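Local coordinates for ferulic acid decarboxylase 1 (PDB 4ZAD), which probably catalyses the reversible decarboxylation of aromatic carboxylic acids such as cinnamic, p-coumaric and ferulic acid to their vinyl products, using a prenylated flavin cofactor, at residues 88-93 against 225-230; 173-178 against 239-244; 229-234 against 335-340. All coordinates share one frame; numbering follows the deposited sequence.

Contact 1: residues 88-93 against 225-230; sequences ALHLGL and AAILVS. With K (potassium ion), chain D; 4LU (1-deoxy-5-O-phosphono-1-(3,3,4,5-tetramethyl-9,11-dioxo-2,3,8,9,10,11-hexahydro-7H-quinolino[1,8-fg]pteridin-12-ium-7-y l)-D-ribitol), chain E.
The backbones of His90 and Ala225 come within 5.1 Å at their CA atoms, where the last turn of helix 85-90 meets helix 224-230. His90 O lies 3.2 Å from Ala225 N, but the angle is too poor for a hydrogen bond. The methyl of Ala225 rests near the same carbonyl.

The rest of the contact is apolar. Leu228 CD1 is the common partner of His90 and Leu91. Leu228 CG is anti to the backbone N (chi1 -167°), which sends CD1 across to the other segment. CD1 sits 3.6 Å from His90 CB and 3.7 Å from Leu91 CG. The Leu91 and Leu228 side chains cross at about a right angle, and Leu228 CD1 also touches both methyls of Leu91, CD1 and CD2. Beside them, Ile227 CG2 meets the edge of the imidazole, in its plane, 3.8 Å from His90 CD2. The polar atoms of that ring are engaged elsewhere. His90 ND1 bonds Arg86 O, and NE2 has a weak bond to Tyr160 OH. Phe12 packs against the ring edge-to-face. Helix 99-108 covers the leucines, with Leu106 touching both Leu91 and Leu228.

Just beyond the contact, helix 85-90 ends in a Schellman motif. Leu93 N bonds Ala88 O, Gly92 N bonds Leu89 O at 2.7 Å, and Gly92 takes the positive phi of the C-prime position. The C-terminal end of helix 224-230 reaches the cofactor site, where Val229 O and Ser230 O bind potassium. The contact thus packs the N-terminal region onto a helix whose C-terminal end forms part of the prenylated-flavin site.

Contact 2: residues 173-178 against 239-244; sequences TNWSIA and TEAEYI. With MN (manganese (II) ion), chain C; K (potassium ion), chain D; 4LU (1-deoxy-5-O-phosphono-1-(3,3,4,5-tetramethyl-9,11-dioxo-2,3,8,9,10,11-hexahydro-7H-quinolino[1,8-fg]pteridin-12-ium-7-y l)-D-ribitol), chain E.
Asn174 and Glu240 meet at the manganese and potassium site that holds the cofactor phosphate in this UbiD-family enzyme. One comes from strand 173-176, the other from helix 240-247. The axes of strand 173-176 and the helix piece 240-244 approach to 8.5 Å at an angle of 68°.

Metal bonds come first. Asn174 OD1 binds manganese at 2.1 Å and Glu240 OE1 at 2.0 Å. These two oxygens are neighbours because they share the metal, not through a hydrogen bond. The amide and carboxylate planes are turned 85° apart. Phosphate oxygen O2P and two waters are further manganese ligands. Glu240 OE1 and Trp175 O also bind potassium. Glu240 reaches the metals by a chain bent at chi2 (80°).

Two strand N-H groups donate to side chains of 239-244. Trp175 N gives a short bond of 2.6 Å to Glu240 OE2, met from above the carboxylate plane. OE1 is held by the two metals and OE2 by the strand N-H. Thr173 N points almost straight at Thr239 OG1, 3.1 Å away. A water accepts from Ala241 N and donates to Thr173 O, bridging strand and helix. Asn174 ND2 donates to O2P, so one amide serves both the manganese and the phosphate. Further along the chain, Ile177 O accepts from cofactor O2'.

Apolar packing lies on the side of the tryptophan. Ile244 CD1 touches Trp175 CE3 at 3.5 Å, oblique to the ring. Ala226 of helix 224-230 also packs on the indole. Over one face, Ala241 CB makes a CH-pi contact, 4.1 Å from the centroid of the six-membered ring.

Contact 3: residues 229-234 against 335-340; sequences VSSMPI and GGLVSA. With K (potassium ion), chain D; 4LU (1-deoxy-5-O-phosphono-1-(3,3,4,5-tetramethyl-9,11-dioxo-2,3,8,9,10,11-hexahydro-7H-quinolino[1,8-fg]pteridin-12-ium-7-y l)-D-ribitol), chain E.
Leu337 packs against Ser231 and Met232 and forms the tight part of this contact. It stands on helix 334-347, facing the turn that follows helix 224-230. Its CG is anti to the carbonyl carbon (chi1 -58°), and CD1 reaches the backbone of the turn. CD1 lies 3.7 Å from Ser231 CB and 3.8 Å from Met232 N. Leu337 CB packs on Met232 CB at 4.0 Å. Ser231 CB lies between Leu337 CD1 and the flavin methyl C8M, and Ser231 OG is still closer to C8M, at 3.0 Å. Leu106 of helix 99-108 covers Leu337 as well.

Contacts are fewer toward both ends. Leu337 touches several atoms of the turn, but Ala340 CB meets a lone methyl, CE at the tip of the extended Met232, at 4.0 Å. Tyr243 of helix 240-247 also packs on Met232. At the other end, Pro233 CG and Val338 CG2 are 4.3 Å apart, while Pro233 CD faces Leu337 O. This end is not a solvent side. All the touching residues are buried, and Pro233 also meets Lys405, which binds the cofactor.

The turn itself is shaped by Pro233, the centre of an inverse gamma turn closed by a weak bond from Ile234 N to Met232 O. Met232 O binds potassium at 2.7 Å. The turn is therefore wedged between helix 334-347 on one side and the metal and cofactor on another. Its main chain near Pro233 comes close to cofactor O4'. This is the prenylated-flavin pocket, here bordered by the Rift-related and C-terminal regions of the UbiD fold.

Contacts 2 and 3 line the cofactor site; contact 1 reaches it through the end of helix 224-230. Centres are about 12 Å apart for contacts 1 and 2 and about 11 Å for the other two pairs. Along the chain the segments run 88-93, 173-178, 225-230, 229-234, 239-244 and 335-340. Contacts 1 and 3 share Val229 and Ser230. Helix 240-247 of contact 2 follows next and packs on helix 224-230, with Ile244 against Ala226 and Val229. Ser230 O probably also accepts from Ile177 N, 3.2 Å away. All three supply potassium ligands. Helix 224-230 and the turn after it thus link the N-terminal, Rift-related and C-terminal family regions beside the prenylated flavin.

Contact 1: residues 88-93 against 225-230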
loop_
_atom_site.group_PDB
_atom_site.type_symbol
_atom_site.label_atom_id
_atom_site.label_comp_id
_atom_site.label_asym_id
_atom_site.label_seq_id
_atom_site.Cartn_x
_atom_site.Cartn_y
_atom_site.Cartn_z
ATOM N N ALA A 88 17.067 15.028 7.068
ATOM C CA ALA A 88 17.298 15.958 8.186
ATOM C C ALA A 88 18.651 16.596 8.071
ATOM O O ALA A 88 18.805 17.768 8.350
ATOM C CB ALA A 88 17.189 15.240 9.522
ATOM N N LEU A 89 19.640 15.819 7.646
ATOM C CA LEU A 89 21.014 16.320 7.632
ATOM C C LEU A 89 21.200 17.440 6.625
ATOM O O LEU A 89 21.936 18.385 6.891
ATOM C CB LEU A 89 22.033 15.195 7.422
ATOM C CG LEU A 89 22.205 14.374 8.708
ATOM C CD1 LEU A 89 23.008 13.125 8.395
ATOM C CD2 LEU A 89 22.840 15.181 9.874
ATOM N N HIS A 90 20.490 17.377 5.505
ATOM C CA HIS A 90 20.584 18.424 4.486
ATOM C C HIS A 90 20.258 19.760 5.088
ATOM O O HIS A 90 20.784 20.764 4.666
ATOM C CB HIS A 90 19.617 18.173 3.322
ATOM C CG HIS A 90 20.153 17.249 2.275
ATOM N ND1 HIS A 90 20.339 15.906 2.499
ATOM C CD2 HIS A 90 20.500 17.472 0.983
ATOM C CE1 HIS A 90 20.792 15.343 1.390
ATOM N NE2 HIS A 90 20.909 16.273 0.457
ATOM N N LEU A 91 19.374 19.779 6.065
ATOM C CA LEU A 91 18.991 21.016 6.684
ATOM C C LEU A 91 19.794 21.265 7.960
ATOM O O LEU A 91 19.434 22.125 8.745
ATOM C CB LEU A 91 17.483 21.001 6.970
ATOM C CG LEU A 91 16.615 20.984 5.709
ATOM C CD1 LEU A 91 15.238 20.445 5.981
ATOM C CD2 LEU A 91 16.568 22.380 5.076
ATOM N N GLY A 92 20.883 20.531 8.162
ATOM C CA GLY A 92 21.643 20.624 9.421
ATOM C C GLY A 92 20.874 20.408 10.731
ATOM O O GLY A 92 21.170 21.017 11.737
ATOM N N LEU A 93 19.873 19.542 10.705
ATOM C CA LEU A 93 19.060 19.258 11.877
ATOM C C LEU A 93 19.590 18.004 12.536
ATOM O O LEU A 93 20.437 17.325 11.978
ATOM C CB LEU A 93 17.607 19.010 11.463
ATOM C CG LEU A 93 16.812 20.077 10.701
ATOM C CD1 LEU A 93 15.548 19.454 10.194
ATOM C CD2 LEU A 93 16.488 21.263 11.603
ATOM N N ALA A 225 21.717 22.184 1.996
ATOM C CA ALA A 225 20.456 22.918 2.157
ATOM C C ALA A 225 20.073 23.560 0.820
ATOM O O ALA A 225 18.894 23.636 0.494
ATOM C CB ALA A 225 20.556 23.985 3.247
ATOM N N ALA A 226 21.074 24.001 0.055
ATOM C CA ALA A 226 20.840 24.618 -1.262
ATOM C C ALA A 226 20.250 23.618 -2.262
ATOM O O ALA A 226 19.354 23.962 -3.041
ATOM C CB ALA A 226 22.157 25.241 -1.840
ATOM N N ILE A 227 20.750 22.382 -2.254
ATOM C CA ILE A 227 20.251 21.397 -3.200
ATOM C C ILE A 227 18.872 20.936 -2.729
ATOM O O ILE A 227 18.016 20.654 -3.530
ATOM C CB ILE A 227 21.267 20.196 -3.452
ATOM C CG1 ILE A 227 20.980 19.487 -4.799
ATOM C CG2 ILE A 227 21.233 19.159 -2.289
ATOM C CD1 ILE A 227 21.419 20.278 -6.012
ATOM N N LEU A 228 18.633 20.868 -1.432
ATOM C CA LEU A 228 17.258 20.571 -0.963
ATOM C C LEU A 228 16.236 21.611 -1.547
ATOM O O LEU A 228 15.290 21.284 -2.293
ATOM C CB LEU A 228 17.221 20.527 0.578
ATOM C CG LEU A 228 15.947 19.931 1.226
ATOM C CD1 LEU A 228 16.229 19.163 2.542
ATOM C CD2 LEU A 228 14.908 21.038 1.456
ATOM N N VAL A 229 16.442 22.882 -1.223
ATOM C CA VAL A 229 15.567 23.936 -1.768
ATOM C C VAL A 229 15.557 23.967 -3.307
ATOM O O VAL A 229 14.525 24.254 -3.896
ATOM C CB VAL A 229 15.895 25.313 -1.170
ATOM C CG1 VAL A 229 15.021 26.398 -1.766
ATOM C CG2 VAL A 229 15.688 25.240 0.346
ATOM N N SER A 230 16.680 23.637 -3.935
ATOM C CA SER A 230 16.745 23.561 -5.379
ATOM C C SER A 230 15.658 22.601 -5.858
ATOM O O SER A 230 15.085 22.746 -6.928
ATOM C CB SER A 230 18.139 23.104 -5.901
ATOM O OG SER A 230 19.119 24.128 -5.809
HETATM K K K D . 13.503 25.412 -6.515
HETATM C C9 4LU E . 13.983 16.757 -8.532
HETATM C C8 4LU E . 15.071 16.075 -7.972
HETATM C C7 4LU E . 15.883 15.250 -8.764
HETATM C C10 4LU E . 12.965 18.009 -11.850
HETATM C C6 4LU E . 15.503 15.058 -10.193
HETATM N N3 4LU E . 12.897 18.373 -14.555
HETATM C C2 4LU E . 12.291 19.257 -13.753
HETATM C C13 4LU E . 17.565 15.019 -11.371
HETATM C C5 4LU E . 16.313 14.224 -11.088
HETATM C C1 4LU E . 14.632 14.871 -12.837
HETATM O O2 4LU E . 11.736 20.225 -14.288
HETATM N N1 4LU E . 12.320 19.076 -12.410
HETATM C C4 4LU E . 13.531 17.291 -14.060
HETATM O O4 4LU E . 14.052 16.550 -14.929
HETATM C C4A 4LU E . 13.580 17.067 -12.704
HETATM N N5 4LU E . 13.973 15.678 -12.055
HETATM C C3 4LU E . 15.753 14.159 -12.427
HETATM C C12 4LU E . 16.709 12.869 -10.509
HETATM C C5A 4LU E . 14.309 15.772 -10.715
HETATM C C7M 4LU E . 17.078 14.518 -8.214
HETATM C C8M 4LU E . 15.347 16.319 -6.511
HETATM C C9A 4LU E . 13.689 16.751 -9.905
HETATM N N10 4LU E . 12.994 17.863 -10.496
HETATM C "C1'" 4LU E . 11.870 18.506 -9.799
HETATM C "C2'" 4LU E . 12.272 19.948 -9.490
HETATM O "O2'" 4LU E . 13.593 19.942 -8.910
HETATM C "C3'" 4LU E . 11.267 20.652 -8.569
HETATM O "O3'" 4LU E . 9.987 20.750 -9.227
HETATM C "C4'" 4LU E . 11.739 22.062 -8.154
HETATM O "O4'" 4LU E . 10.639 22.783 -7.592
HETATM C "C5'" 4LU E . 12.251 22.870 -9.359
HETATM O "O5'" 4LU E . 12.639 24.190 -9.033
HETATM P P 4LU E . 11.759 25.469 -9.366
HETATM O O2P 4LU E . 12.786 26.538 -8.998
HETATM O O3P 4LU E . 10.534 25.307 -8.440
HETATM O O1P 4LU E . 11.401 25.372 -10.834
#

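Contact 2: residues 173-178 against 239-244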
loop_
_atom_site.group_PDB
_atom_site.type_symbol
_atom_site.label_atom_id
_atom_site.label_comp_id
_atom_site.label_asym_id
_atom_site.label_seq_id
_atom_site.Cartn_x
_atom_site.Cartn_y
_atom_site.Cartn_z
ATOM N N THR A 173 16.843 35.247 -9.121
ATOM C CA THR A 173 17.879 34.247 -9.400
ATOM C C THR A 173 17.373 32.926 -8.926
ATOM O O THR A 173 17.206 32.727 -7.713
ATOM C CB THR A 173 19.199 34.555 -8.675
ATOM O OG1 THR A 173 19.740 35.785 -9.186
ATOM C CG2 THR A 173 20.216 33.414 -8.880
ATOM N N ASN A 174 17.097 32.027 -9.866
ATOM C CA ASN A 174 16.475 30.756 -9.533
ATOM C C ASN A 174 17.507 29.641 -9.408
ATOM O O ASN A 174 18.401 29.530 -10.240
ATOM C CB ASN A 174 15.422 30.372 -10.572
ATOM C CG ASN A 174 14.476 29.303 -10.069
ATOM O OD1 ASN A 174 13.473 29.602 -9.411
ATOM N ND2 ASN A 174 14.794 28.041 -10.365
ATOM N N TRP A 175 17.370 28.816 -8.371
ATOM C CA TRP A 175 18.207 27.621 -8.193
ATOM C C TRP A 175 17.270 26.422 -8.199
ATOM O O TRP A 175 16.320 26.365 -7.389
ATOM C CB TRP A 175 18.969 27.671 -6.868
ATOM C CG TRP A 175 20.066 28.723 -6.745
ATOM C CD1 TRP A 175 20.407 29.682 -7.654
ATOM C CD2 TRP A 175 20.938 28.922 -5.612
ATOM N NE1 TRP A 175 21.433 30.455 -7.161
ATOM C CE2 TRP A 175 21.770 30.015 -5.907
ATOM C CE3 TRP A 175 21.081 28.289 -4.383
ATOM C CZ2 TRP A 175 22.749 30.474 -5.026
ATOM C CZ3 TRP A 175 22.040 28.757 -3.502
ATOM C CH2 TRP A 175 22.880 29.828 -3.846
ATOM N N SER A 176 17.497 25.481 -9.113
ATOM C CA SER A 176 16.632 24.310 -9.192
ATOM C C SER A 176 17.346 23.089 -9.718
ATOM O O SER A 176 18.447 23.201 -10.227
ATOM C CB SER A 176 15.463 24.607 -10.096
ATOM O OG SER A 176 15.933 24.809 -11.393
ATOM N N ILE A 177 16.700 21.930 -9.600
ATOM C CA ILE A 177 17.225 20.671 -10.156
ATOM C C ILE A 177 16.393 20.343 -11.350
ATOM O O ILE A 177 15.178 20.503 -11.323
ATOM C CB ILE A 177 17.097 19.466 -9.196
ATOM C CG1 ILE A 177 17.878 19.699 -7.912
ATOM C CG2 ILE A 177 17.553 18.148 -9.874
ATOM C CD1 ILE A 177 17.706 18.559 -6.910
ATOM N N ALA A 178 17.054 19.878 -12.397
ATOM C CA ALA A 178 16.375 19.362 -13.586
ATOM C C ALA A 178 17.376 18.471 -14.229
ATOM O O ALA A 178 18.565 18.708 -14.106
ATOM C CB ALA A 178 15.946 20.496 -14.554
ATOM N N THR A 239 13.865 34.189 -5.066
ATOM C CA THR A 239 15.254 33.786 -5.116
ATOM C C THR A 239 15.508 32.741 -4.006
ATOM O O THR A 239 15.464 33.088 -2.833
ATOM C CB THR A 239 16.208 34.986 -4.965
ATOM O OG1 THR A 239 16.111 35.825 -6.129
ATOM C CG2 THR A 239 17.690 34.509 -4.745
ATOM N N GLU A 240 15.720 31.471 -4.399
ATOM C CA GLU A 240 15.978 30.374 -3.478
ATOM C C GLU A 240 17.080 30.697 -2.466
ATOM O O GLU A 240 16.938 30.396 -1.278
ATOM C CB GLU A 240 16.406 29.111 -4.224
ATOM C CG GLU A 240 15.307 28.338 -4.874
ATOM C CD GLU A 240 14.853 28.895 -6.212
ATOM O OE1 GLU A 240 13.768 28.504 -6.704
ATOM O OE2 GLU A 240 15.573 29.729 -6.768
ATOM N N ALA A 241 18.170 31.302 -2.912
ATOM C CA ALA A 241 19.298 31.630 -1.992
ATOM C C ALA A 241 18.886 32.255 -0.645
ATOM O O ALA A 241 19.538 32.007 0.354
ATOM C CB ALA A 241 20.354 32.544 -2.676
ATOM N N GLU A 242 17.825 33.055 -0.634
ATOM C CA GLU A 242 17.419 33.806 0.554
ATOM C C GLU A 242 16.702 32.881 1.575
ATOM O O GLU A 242 16.891 32.997 2.779
ATOM C CB GLU A 242 16.513 34.962 0.131
ATOM C CG GLU A 242 17.119 35.881 -0.913
ATOM C CD GLU A 242 16.268 37.125 -1.242
ATOM O OE1 GLU A 242 15.037 37.181 -0.912
ATOM O OE2 GLU A 242 16.863 38.053 -1.868
ATOM N N TYR A 243 15.875 31.956 1.086
ATOM C CA TYR A 243 15.260 30.928 1.940
ATOM C C TYR A 243 16.350 30.003 2.434
ATOM O O TYR A 243 16.359 29.644 3.599
ATOM C CB TYR A 243 14.220 30.162 1.159
ATOM C CG TYR A 243 13.427 29.083 1.866
ATOM C CD1 TYR A 243 12.718 29.325 3.051
ATOM C CD2 TYR A 243 13.271 27.841 1.278
ATOM C CE1 TYR A 243 11.947 28.313 3.647
ATOM C CE2 TYR A 243 12.492 26.834 1.866
ATOM C CZ TYR A 243 11.834 27.072 3.036
ATOM O OH TYR A 243 11.104 26.044 3.589
ATOM N N ILE A 244 17.310 29.647 1.582
ATOM C CA ILE A 244 18.378 28.737 2.042
ATOM C C ILE A 244 19.134 29.367 3.213
ATOM O O ILE A 244 19.392 28.703 4.212
ATOM C CB ILE A 244 19.351 28.293 0.919
ATOM C CG1 ILE A 244 18.604 27.448 -0.155
ATOM C CG2 ILE A 244 20.476 27.511 1.506
ATOM C CD1 ILE A 244 19.147 27.599 -1.520
HETATM MN MN MN C . 12.265 28.475 -8.076
HETATM K K K D . 13.503 25.412 -6.515
HETATM C C9 4LU E . 13.983 16.757 -8.532
HETATM C C8 4LU E . 15.071 16.075 -7.972
HETATM C C7 4LU E . 15.883 15.250 -8.764
HETATM C C10 4LU E . 12.965 18.009 -11.850
HETATM C C6 4LU E . 15.503 15.058 -10.193
HETATM N N3 4LU E . 12.897 18.373 -14.555
HETATM C C2 4LU E . 12.291 19.257 -13.753
HETATM C C13 4LU E . 17.565 15.019 -11.371
HETATM C C5 4LU E . 16.313 14.224 -11.088
HETATM C C1 4LU E . 14.632 14.871 -12.837
HETATM O O2 4LU E . 11.736 20.225 -14.288
HETATM N N1 4LU E . 12.320 19.076 -12.410
HETATM C C4 4LU E . 13.531 17.291 -14.060
HETATM O O4 4LU E . 14.052 16.550 -14.929
HETATM C C4A 4LU E . 13.580 17.067 -12.704
HETATM N N5 4LU E . 13.973 15.678 -12.055
HETATM C C3 4LU E . 15.753 14.159 -12.427
HETATM C C12 4LU E . 16.709 12.869 -10.509
HETATM C C5A 4LU E . 14.309 15.772 -10.715
HETATM C C7M 4LU E . 17.078 14.518 -8.214
HETATM C C8M 4LU E . 15.347 16.319 -6.511
HETATM C C9A 4LU E . 13.689 16.751 -9.905
HETATM N N10 4LU E . 12.994 17.863 -10.496
HETATM C "C1'" 4LU E . 11.870 18.506 -9.799
HETATM C "C2'" 4LU E . 12.272 19.948 -9.490
HETATM O "O2'" 4LU E . 13.593 19.942 -8.910
HETATM C "C3'" 4LU E . 11.267 20.652 -8.569
HETATM O "O3'" 4LU E . 9.987 20.750 -9.227
HETATM C "C4'" 4LU E . 11.739 22.062 -8.154
HETATM O "O4'" 4LU E . 10.639 22.783 -7.592
HETATM C "C5'" 4LU E . 12.251 22.870 -9.359
HETATM O "O5'" 4LU E . 12.639 24.190 -9.033
HETATM P P 4LU E . 11.759 25.469 -9.366
HETATM O O2P 4LU E . 12.786 26.538 -8.998
HETATM O O3P 4LU E . 10.534 25.307 -8.440
HETATM O O1P 4LU E . 11.401 25.372 -10.834
HETATM O O HOH W 1 18.812 31.672 -5.656
HETATM O O HOH W 2 10.597 27.427 -6.897
HETATM O O HOH W 3 11.579 30.491 -7.116
#

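Contact 3: residues 229-234 against 335-340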
loop_
_atom_site.group_PDB
_atom_site.type_symbol
_atom_site.label_atom_id
_atom_site.label_comp_id
_atom_site.label_asym_id
_atom_site.label_seq_id
_atom_site.Cartn_x
_atom_site.Cartn_y
_atom_site.Cartn_z
ATOM N N VAL A 229 16.442 22.882 -1.223
ATOM C CA VAL A 229 15.567 23.936 -1.768
ATOM C C VAL A 229 15.557 23.967 -3.307
ATOM O O VAL A 229 14.525 24.254 -3.896
ATOM C CB VAL A 229 15.895 25.313 -1.170
ATOM C CG1 VAL A 229 15.021 26.398 -1.766
ATOM C CG2 VAL A 229 15.688 25.240 0.346
ATOM N N SER A 230 16.680 23.637 -3.935
ATOM C CA SER A 230 16.745 23.561 -5.379
ATOM C C SER A 230 15.658 22.601 -5.858
ATOM O O SER A 230 15.085 22.746 -6.928
ATOM C CB SER A 230 18.139 23.104 -5.901
ATOM O OG SER A 230 19.119 24.128 -5.809
ATOM N N SER A 231 15.344 21.641 -5.024
ATOM C CA SER A 231 14.290 20.697 -5.335
ATOM C C SER A 231 12.847 21.074 -4.889
ATOM O O SER A 231 11.894 20.364 -5.217
ATOM C CB SER A 231 14.714 19.358 -4.766
ATOM O OG SER A 231 13.736 18.392 -5.144
ATOM N N MET A 232 12.686 22.195 -4.183
ATOM C CA MET A 232 11.407 22.652 -3.627
ATOM C C MET A 232 10.763 23.730 -4.486
ATOM O O MET A 232 11.454 24.637 -4.919
ATOM C CB MET A 232 11.702 23.262 -2.255
ATOM C CG MET A 232 10.519 23.838 -1.499
ATOM S SD MET A 232 10.947 23.910 0.228
ATOM C CE MET A 232 9.356 24.289 0.985
ATOM N N PRO A 233 9.438 23.647 -4.737
ATOM C CA PRO A 233 8.776 24.680 -5.545
ATOM C C PRO A 233 8.328 25.879 -4.717
ATOM O O PRO A 233 7.131 26.023 -4.424
ATOM C CB PRO A 233 7.568 23.955 -6.107
ATOM C CG PRO A 233 7.207 23.005 -5.020
ATOM C CD PRO A 233 8.522 22.534 -4.459
ATOM N N ILE A 234 9.289 26.723 -4.331
ATOM C CA ILE A 234 8.977 28.017 -3.712
ATOM C C ILE A 234 8.438 28.987 -4.790
ATOM O O ILE A 234 8.390 28.665 -5.992
ATOM C CB ILE A 234 10.172 28.624 -2.949
ATOM C CG1 ILE A 234 11.329 29.009 -3.883
ATOM C CG2 ILE A 234 10.650 27.674 -1.857
ATOM C CD1 ILE A 234 12.219 30.033 -3.251
ATOM N N GLY A 335 8.556 14.659 -3.685
ATOM C CA GLY A 335 7.319 14.601 -2.929
ATOM C C GLY A 335 7.314 15.319 -1.567
ATOM O O GLY A 335 6.338 16.009 -1.219
ATOM N N GLY A 336 8.385 15.138 -0.791
ATOM C CA GLY A 336 8.469 15.716 0.536
ATOM C C GLY A 336 8.371 17.209 0.446
ATOM O O GLY A 336 7.707 17.859 1.248
ATOM N N LEU A 337 9.022 17.762 -0.573
ATOM C CA LEU A 337 9.143 19.199 -0.657
ATOM C C LEU A 337 7.924 19.788 -1.324
ATOM O O LEU A 337 7.556 20.891 -1.006
ATOM C CB LEU A 337 10.423 19.573 -1.390
ATOM C CG LEU A 337 11.696 19.018 -0.730
ATOM C CD1 LEU A 337 12.869 19.392 -1.604
ATOM C CD2 LEU A 337 11.871 19.506 0.724
ATOM N N VAL A 338 7.279 19.055 -2.230
ATOM C CA VAL A 338 5.927 19.436 -2.624
ATOM C C VAL A 338 5.027 19.466 -1.405
ATOM O O VAL A 338 4.244 20.385 -1.250
ATOM C CB VAL A 338 5.298 18.524 -3.692
ATOM C CG1 VAL A 338 3.805 18.652 -3.653
ATOM C CG2 VAL A 338 5.816 18.915 -5.063
ATOM N N SER A 339 5.161 18.465 -0.539
ATOM C CA SER A 339 4.340 18.375 0.680
ATOM C C SER A 339 4.549 19.578 1.584
ATOM O O SER A 339 3.585 20.140 2.084
ATOM C CB SER A 339 4.661 17.109 1.484
ATOM O OG SER A 339 4.367 15.981 0.728
ATOM N N ALA A 340 5.819 19.926 1.795
ATOM C CA ALA A 340 6.182 21.056 2.611
ATOM C C ALA A 340 5.661 22.354 2.013
ATOM O O ALA A 340 5.003 23.118 2.703
ATOM C CB ALA A 340 7.663 21.118 2.797
HETATM K K K D . 13.503 25.412 -6.515
HETATM C C9 4LU E . 13.983 16.757 -8.532
HETATM C C8 4LU E . 15.071 16.075 -7.972
HETATM C C7 4LU E . 15.883 15.250 -8.764
HETATM C C10 4LU E . 12.965 18.009 -11.850
HETATM C C6 4LU E . 15.503 15.058 -10.193
HETATM N N3 4LU E . 12.897 18.373 -14.555
HETATM C C2 4LU E . 12.291 19.257 -13.753
HETATM C C13 4LU E . 17.565 15.019 -11.371
HETATM C C5 4LU E . 16.313 14.224 -11.088
HETATM C C1 4LU E . 14.632 14.871 -12.837
HETATM O O2 4LU E . 11.736 20.225 -14.288
HETATM N N1 4LU E . 12.320 19.076 -12.410
HETATM C C4 4LU E . 13.531 17.291 -14.060
HETATM O O4 4LU E . 14.052 16.550 -14.929
HETATM C C4A 4LU E . 13.580 17.067 -12.704
HETATM N N5 4LU E . 13.973 15.678 -12.055
HETATM C C3 4LU E . 15.753 14.159 -12.427
HETATM C C12 4LU E . 16.709 12.869 -10.509
HETATM C C5A 4LU E . 14.309 15.772 -10.715
HETATM C C7M 4LU E . 17.078 14.518 -8.214
HETATM C C8M 4LU E . 15.347 16.319 -6.511
HETATM C C9A 4LU E . 13.689 16.751 -9.905
HETATM N N10 4LU E . 12.994 17.863 -10.496
HETATM C "C1'" 4LU E . 11.870 18.506 -9.799
HETATM C "C2'" 4LU E . 12.272 19.948 -9.490
HETATM O "O2'" 4LU E . 13.593 19.942 -8.910
HETATM C "C3'" 4LU E . 11.267 20.652 -8.569
HETATM O "O3'" 4LU E . 9.987 20.750 -9.227
HETATM C "C4'" 4LU E . 11.739 22.062 -8.154
HETATM O "O4'" 4LU E . 10.639 22.783 -7.592
HETATM C "C5'" 4LU E . 12.251 22.870 -9.359
HETATM O "O5'" 4LU E . 12.639 24.190 -9.033
HETATM P P 4LU E . 11.759 25.469 -9.366
HETATM O O2P 4LU E . 12.786 26.538 -8.998
HETATM O O3P 4LU E . 10.534 25.307 -8.440
HETATM O O1P 4LU E . 11.401 25.372 -10.834
#